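Local coordinates for hypothetical protein Atu0492 (Agrobacterium tumefaciens, PDB 2GMY) that is of unknown function but belongs to the carboxymuconolactone decarboxylase family and may serve in AhpD-like antioxidant defence, at residues A[72-76]-A[89-93]; A[65-69]-A[80-85]. All coordinates share one frame. Residues are numbered along the deposited sequence.

Interaction 1: A[72-76]-A[89-93]; sequences MSVWR and LGWVD
In segment 72-76, part of the loop after helix 66-70, W75 and R76 form 3-10 backbone (-61/-30 and -60/-33). Against the helical segment 89-93 the CA atoms of W75 and L89 are 7.9 Å apart and those of R76 and G90 8.5 Å. M72 starts sideways, but with chi1 t (-172°) and chi2 at 91°, between wells, SD comes to 3.4 Å from L89 CD2. The CA-to-CB bond of W75 is directed toward the helix, with chi1 p (69°) and chi2 -90°. L89 CB sits 3.5 Å from the centroid of its six-membered ring, 10° off the normal, a CH-pi contact over the face; at the edge, NE1 donates to D93 OD2 (2.8 Å, 154°). L89 and D93 can share one indole because they are one helical turn apart, D93 N bonding L89 O at 2.9 Å. R76 stretches alongside, its NH2 4.1 Å from D93 OD2, too far and too oblique for a salt bridge. A water instead bridges them, 2.7 Å from R76 NH2 and 2.5 Å from D93 OD2. The salt-bridge partner of D93 is R41. The contact lays this loop against helix 83-96, with helix 32-45 touching W75, L89 and D93.

Interaction 2: A[65-69]-A[80-85]; sequences SEQWI and VYTEQE
A tyrosine hydroxyl reaching a helix backbone carbonyl is the striking feature here: Y81 OH donates to W68 O at 2.6 Å. Y81 leaves its backbone sideways in the m rotamer (chi1 -53°, chi2 -71°), and its ring edge turns toward the face of the W68 indole. The pair is edge-to-face, with 5.1 Å between the centroid of the five-membered ring and that of Y81, planes at 62°, and W68 CD1 3.7 Å from Y81 CE1.

Segment 65-69 is the start of a short helix. S65 is its N-cap, the p rotamer placing OG 3.0 Å from W68 N, and I69 N bonds S65 O at 3.1 Å. Segment 80-85 approaches as loop, V80 at -67/-32 and then Y81 and T82 extended (-82/139 and -69/165), before turning helical at E83. The closest CA atoms are those of W68 and V80, 6.4 Å apart; V80 points toward the helix, its CG2 4.1 Å from Q67 OE1, while Q67 NE2 bonds D53 of a neighbouring subunit. W68, with chi1 t and chi2 97°, extends its indole so that NE1 donates to E85 OE2 (2.9 Å, 168°), near the ring plane.

The other oxygen of that carboxylate is used locally: T82 N donates to E85 OE1 at 2.9 Å, and E85 N to T82 OG1 at 3.0 Å. These reciprocal bonds define a capping box, the classic N-terminal motif of an alpha-helix, here opening helix 83-96 with its glutamate also bound to the tryptophan.

From the N terminus the chain passes 65-69, then 72-76, then 80-85 and finally 89-93, so the two contacts cross instead of nesting: interaction 2 closes the loop from 65-69 to 80-85, and interaction 1 closes a second from 72-76 to 89-93, started inside the first. Both end on helix 83-96, interaction 2 at its first turn and interaction 1 farther along. Their centres lie about 10 Å apart, and Y81 joins them physically: its OH is 3.0 Å from M72 N, its CE2 3.6 Å from W75 CB and its CG 4.0 Å from L89 CD1. Together they hold helix 66-70 and the following loop against helix 83-96, beside helix 32-45.

Interaction 1: A[72-76]-A[89-93]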
loop_
_atom_site.group_PDB
_atom_site.type_symbol
_atom_site.label_atom_id
_atom_site.label_comp_id
_atom_site.label_asym_id
_atom_site.label_seq_id
_atom_site.Cartn_x
_atom_site.Cartn_y
_atom_site.Cartn_z
ATOM N N MET A 72 -19.741 -8.072 -7.956
ATOM C CA MET A 72 -19.520 -6.764 -7.388
ATOM C C MET A 72 -18.141 -6.622 -6.785
ATOM O O MET A 72 -17.636 -5.540 -6.648
ATOM C CB MET A 72 -20.539 -6.409 -6.341
ATOM C CG MET A 72 -20.347 -5.002 -5.979
ATOM S SD MET A 72 -21.381 -4.051 -7.054
ATOM C CE MET A 72 -22.575 -3.977 -5.795
ATOM N N SER A 73 -17.570 -7.741 -6.380
ATOM C CA SER A 73 -16.262 -7.727 -5.772
ATOM C C SER A 73 -15.195 -7.397 -6.807
ATOM O O SER A 73 -14.107 -7.036 -6.454
ATOM C CB SER A 73 -15.965 -9.076 -5.122
ATOM O OG SER A 73 -15.906 -10.087 -6.076
ATOM N N VAL A 74 -15.547 -7.517 -8.083
ATOM C CA VAL A 74 -14.599 -7.411 -9.197
ATOM C C VAL A 74 -15.222 -6.614 -10.352
ATOM O O VAL A 74 -14.982 -6.873 -11.528
ATOM C CB VAL A 74 -14.114 -8.829 -9.665
ATOM C CG1 VAL A 74 -13.289 -9.512 -8.572
ATOM C CG2 VAL A 74 -15.295 -9.715 -10.067
ATOM N N TRP A 75 -15.996 -5.594 -9.994
ATOM C CA TRP A 75 -16.846 -4.921 -10.969
ATOM C C TRP A 75 -16.120 -4.276 -12.126
ATOM O O TRP A 75 -16.696 -4.145 -13.206
ATOM C CB TRP A 75 -17.716 -3.872 -10.265
ATOM C CG TRP A 75 -16.927 -2.715 -9.761
ATOM C CD1 TRP A 75 -16.334 -2.590 -8.533
ATOM C CD2 TRP A 75 -16.638 -1.515 -10.478
ATOM N NE1 TRP A 75 -15.696 -1.359 -8.439
ATOM C CE2 TRP A 75 -15.863 -0.687 -9.620
ATOM C CE3 TRP A 75 -16.959 -1.053 -11.761
ATOM C CZ2 TRP A 75 -15.405 0.568 -10.009
ATOM C CZ3 TRP A 75 -16.504 0.194 -12.147
ATOM C CH2 TRP A 75 -15.741 0.998 -11.277
ATOM N N ARG A 76 -14.873 -3.831 -11.909
ATOM C CA ARG A 76 -14.203 -3.049 -12.944
ATOM C C ARG A 76 -14.062 -3.848 -14.226
ATOM O O ARG A 76 -14.125 -3.285 -15.306
ATOM C CB ARG A 76 -12.831 -2.556 -12.492
ATOM C CG ARG A 76 -12.899 -1.486 -11.452
ATOM C CD ARG A 76 -11.623 -0.643 -11.418
ATOM N NE ARG A 76 -11.741 0.370 -10.373
ATOM C CZ ARG A 76 -12.114 1.630 -10.576
ATOM N NH1 ARG A 76 -12.385 2.079 -11.798
ATOM N NH2 ARG A 76 -12.192 2.449 -9.539
ATOM N N LEU A 89 -20.206 3.023 -8.919
ATOM C CA LEU A 89 -19.197 2.123 -8.322
ATOM C C LEU A 89 -17.835 2.812 -8.167
ATOM O O LEU A 89 -17.173 2.680 -7.131
ATOM C CB LEU A 89 -19.065 0.846 -9.155
ATOM C CG LEU A 89 -20.217 -0.140 -8.964
ATOM C CD1 LEU A 89 -20.355 -1.077 -10.156
ATOM C CD2 LEU A 89 -20.063 -0.924 -7.651
ATOM N N GLY A 90 -17.423 3.565 -9.185
ATOM C CA GLY A 90 -16.157 4.320 -9.104
ATOM C C GLY A 90 -16.130 5.265 -7.911
ATOM O O GLY A 90 -15.094 5.419 -7.227
ATOM N N TRP A 91 -17.280 5.885 -7.638
ATOM C CA TRP A 91 -17.390 6.831 -6.534
ATOM C C TRP A 91 -17.470 6.101 -5.200
ATOM O O TRP A 91 -16.834 6.515 -4.214
ATOM C CB TRP A 91 -18.616 7.708 -6.729
ATOM C CG TRP A 91 -18.727 8.874 -5.799
ATOM C CD1 TRP A 91 -19.737 9.109 -4.900
ATOM C CD2 TRP A 91 -17.830 9.993 -5.687
ATOM N NE1 TRP A 91 -19.529 10.297 -4.245
ATOM C CE2 TRP A 91 -18.367 10.861 -4.702
ATOM C CE3 TRP A 91 -16.635 10.347 -6.319
ATOM C CZ2 TRP A 91 -17.740 12.060 -4.332
ATOM C CZ3 TRP A 91 -16.012 11.554 -5.953
ATOM C CH2 TRP A 91 -16.576 12.390 -4.973
ATOM N N VAL A 92 -18.248 5.021 -5.154
ATOM C CA VAL A 92 -18.259 4.201 -3.939
ATOM C C VAL A 92 -16.836 3.779 -3.558
ATOM O O VAL A 92 -16.430 3.906 -2.397
ATOM C CB VAL A 92 -19.181 2.981 -4.084
ATOM C CG1 VAL A 92 -19.038 2.037 -2.888
ATOM C CG2 VAL A 92 -20.621 3.440 -4.231
ATOM N N ASP A 93 -16.083 3.286 -4.537
ATOM C CA ASP A 93 -14.702 2.879 -4.289
ATOM C C ASP A 93 -13.836 4.054 -3.802
ATOM O O ASP A 93 -13.153 3.941 -2.770
ATOM C CB ASP A 93 -14.111 2.281 -5.564
ATOM C CG ASP A 93 -14.660 0.896 -5.867
ATOM O OD1 ASP A 93 -15.683 0.501 -5.270
ATOM O OD2 ASP A 93 -14.053 0.202 -6.712
HETATM O O HOH W 1 -12.686 4.783 -8.253
HETATM O O HOH W 2 -11.737 0.679 -7.572
#

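Interaction 2: A[65-69]-A[80-85]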
loop_
_atom_site.group_PDB
_atom_site.type_symbol
_atom_site.label_atom_id
_atom_site.label_comp_id
_atom_site.label_asym_id
_atom_site.label_seq_id
_atom_site.Cartn_x
_atom_site.Cartn_y
_atom_site.Cartn_z
ATOM N N SER A 65 -29.826 -9.750 -10.278
ATOM C CA SER A 65 -29.344 -11.075 -10.690
ATOM C C SER A 65 -28.201 -11.596 -9.811
ATOM O O SER A 65 -27.487 -10.823 -9.165
ATOM C CB SER A 65 -28.907 -11.048 -12.152
ATOM O OG SER A 65 -27.673 -10.362 -12.301
ATOM N N GLU A 66 -28.000 -12.908 -9.811
ATOM C CA GLU A 66 -26.860 -13.466 -9.064
ATOM C C GLU A 66 -25.529 -12.963 -9.636
ATOM O O GLU A 66 -24.556 -12.814 -8.896
ATOM C CB GLU A 66 -26.904 -14.997 -8.982
ATOM C CG GLU A 66 -28.159 -15.550 -8.280
ATOM C CD GLU A 66 -28.337 -15.024 -6.858
ATOM O OE1 GLU A 66 -27.337 -14.938 -6.113
ATOM O OE2 GLU A 66 -29.482 -14.709 -6.473
ATOM N N GLN A 67 -25.495 -12.689 -10.938
ATOM C CA GLN A 67 -24.293 -12.164 -11.572
ATOM C C GLN A 67 -24.006 -10.751 -11.058
ATOM O O GLN A 67 -22.882 -10.429 -10.683
ATOM C CB GLN A 67 -24.495 -12.136 -13.075
ATOM C CG GLN A 67 -23.249 -12.316 -13.863
ATOM C CD GLN A 67 -23.528 -12.557 -15.332
ATOM O OE1 GLN A 67 -24.453 -11.969 -15.915
ATOM N NE2 GLN A 67 -22.728 -13.413 -15.941
ATOM N N TRP A 68 -25.036 -9.915 -11.039
ATOM C CA TRP A 68 -24.914 -8.550 -10.522
ATOM C C TRP A 68 -24.368 -8.565 -9.095
ATOM O O TRP A 68 -23.518 -7.744 -8.726
ATOM C CB TRP A 68 -26.290 -7.897 -10.543
ATOM C CG TRP A 68 -26.367 -6.425 -10.246
ATOM C CD1 TRP A 68 -26.418 -5.413 -11.159
ATOM C CD2 TRP A 68 -26.486 -5.808 -8.956
ATOM N NE1 TRP A 68 -26.545 -4.201 -10.518
ATOM C CE2 TRP A 68 -26.592 -4.415 -9.168
ATOM C CE3 TRP A 68 -26.513 -6.300 -7.641
ATOM C CZ2 TRP A 68 -26.726 -3.505 -8.120
ATOM C CZ3 TRP A 68 -26.643 -5.387 -6.585
ATOM C CH2 TRP A 68 -26.745 -4.004 -6.836
ATOM N N ILE A 69 -24.880 -9.492 -8.292
ATOM C CA ILE A 69 -24.468 -9.656 -6.886
ATOM C C ILE A 69 -23.034 -10.199 -6.767
ATOM O O ILE A 69 -22.182 -9.607 -6.084
ATOM C CB ILE A 69 -25.456 -10.592 -6.158
ATOM C CG1 ILE A 69 -26.836 -9.926 -6.051
ATOM C CG2 ILE A 69 -24.927 -11.005 -4.784
ATOM C CD1 ILE A 69 -27.926 -10.895 -5.523
ATOM N N VAL A 80 -21.380 -6.747 -16.740
ATOM C CA VAL A 80 -22.768 -6.775 -16.249
ATOM C C VAL A 80 -23.326 -5.383 -15.895
ATOM O O VAL A 80 -24.518 -5.124 -16.091
ATOM C CB VAL A 80 -22.986 -7.818 -15.104
ATOM C CG1 VAL A 80 -22.305 -7.407 -13.854
ATOM C CG2 VAL A 80 -24.475 -8.020 -14.827
ATOM N N TYR A 81 -22.463 -4.485 -15.424
ATOM C CA TYR A 81 -22.902 -3.162 -14.941
ATOM C C TYR A 81 -23.113 -2.128 -16.044
ATOM O O TYR A 81 -22.316 -2.035 -16.986
ATOM C CB TYR A 81 -21.941 -2.641 -13.850
ATOM C CG TYR A 81 -21.803 -3.693 -12.785
ATOM C CD1 TYR A 81 -22.861 -3.972 -11.909
ATOM C CD2 TYR A 81 -20.659 -4.483 -12.711
ATOM C CE1 TYR A 81 -22.763 -4.996 -10.967
ATOM C CE2 TYR A 81 -20.537 -5.494 -11.764
ATOM C CZ TYR A 81 -21.600 -5.749 -10.902
ATOM O OH TYR A 81 -21.495 -6.753 -9.974
ATOM N N THR A 82 -24.183 -1.349 -15.912
ATOM C CA THR A 82 -24.461 -0.250 -16.833
ATOM C C THR A 82 -23.437 0.877 -16.656
ATOM O O THR A 82 -22.738 0.935 -15.640
ATOM C CB THR A 82 -25.861 0.338 -16.585
ATOM O OG1 THR A 82 -25.858 1.066 -15.355
ATOM C CG2 THR A 82 -26.928 -0.773 -16.517
ATOM N N GLU A 83 -23.358 1.801 -17.614
ATOM C CA GLU A 83 -22.411 2.907 -17.469
ATOM C C GLU A 83 -22.732 3.744 -16.225
ATOM O O GLU A 83 -21.830 4.177 -15.515
ATOM C CB GLU A 83 -22.349 3.778 -18.729
ATOM C CG GLU A 83 -21.682 3.051 -19.910
ATOM C CD GLU A 83 -20.304 2.463 -19.563
ATOM O OE1 GLU A 83 -19.429 3.220 -19.079
ATOM O OE2 GLU A 83 -20.087 1.241 -19.780
ATOM N N GLN A 84 -24.018 3.928 -15.952
ATOM C CA GLN A 84 -24.435 4.642 -14.750
ATOM C C GLN A 84 -23.980 3.907 -13.486
ATOM O O GLN A 84 -23.441 4.529 -12.571
ATOM C CB GLN A 84 -25.947 4.799 -14.719
ATOM C CG GLN A 84 -26.434 5.593 -13.525
ATOM C CD GLN A 84 -27.922 5.872 -13.589
ATOM O OE1 GLN A 84 -28.704 5.031 -14.036
ATOM N NE2 GLN A 84 -28.326 7.049 -13.099
ATOM N N GLU A 85 -24.209 2.595 -13.439
ATOM C CA GLU A 85 -23.736 1.784 -12.294
ATOM C C GLU A 85 -22.215 1.870 -12.144
ATOM O O GLU A 85 -21.697 1.981 -11.015
ATOM C CB GLU A 85 -24.160 0.321 -12.435
ATOM C CG GLU A 85 -25.649 0.143 -12.242
ATOM C CD GLU A 85 -26.138 -1.269 -12.533
ATOM O OE1 GLU A 85 -25.589 -1.932 -13.441
ATOM O OE2 GLU A 85 -27.088 -1.706 -11.853
#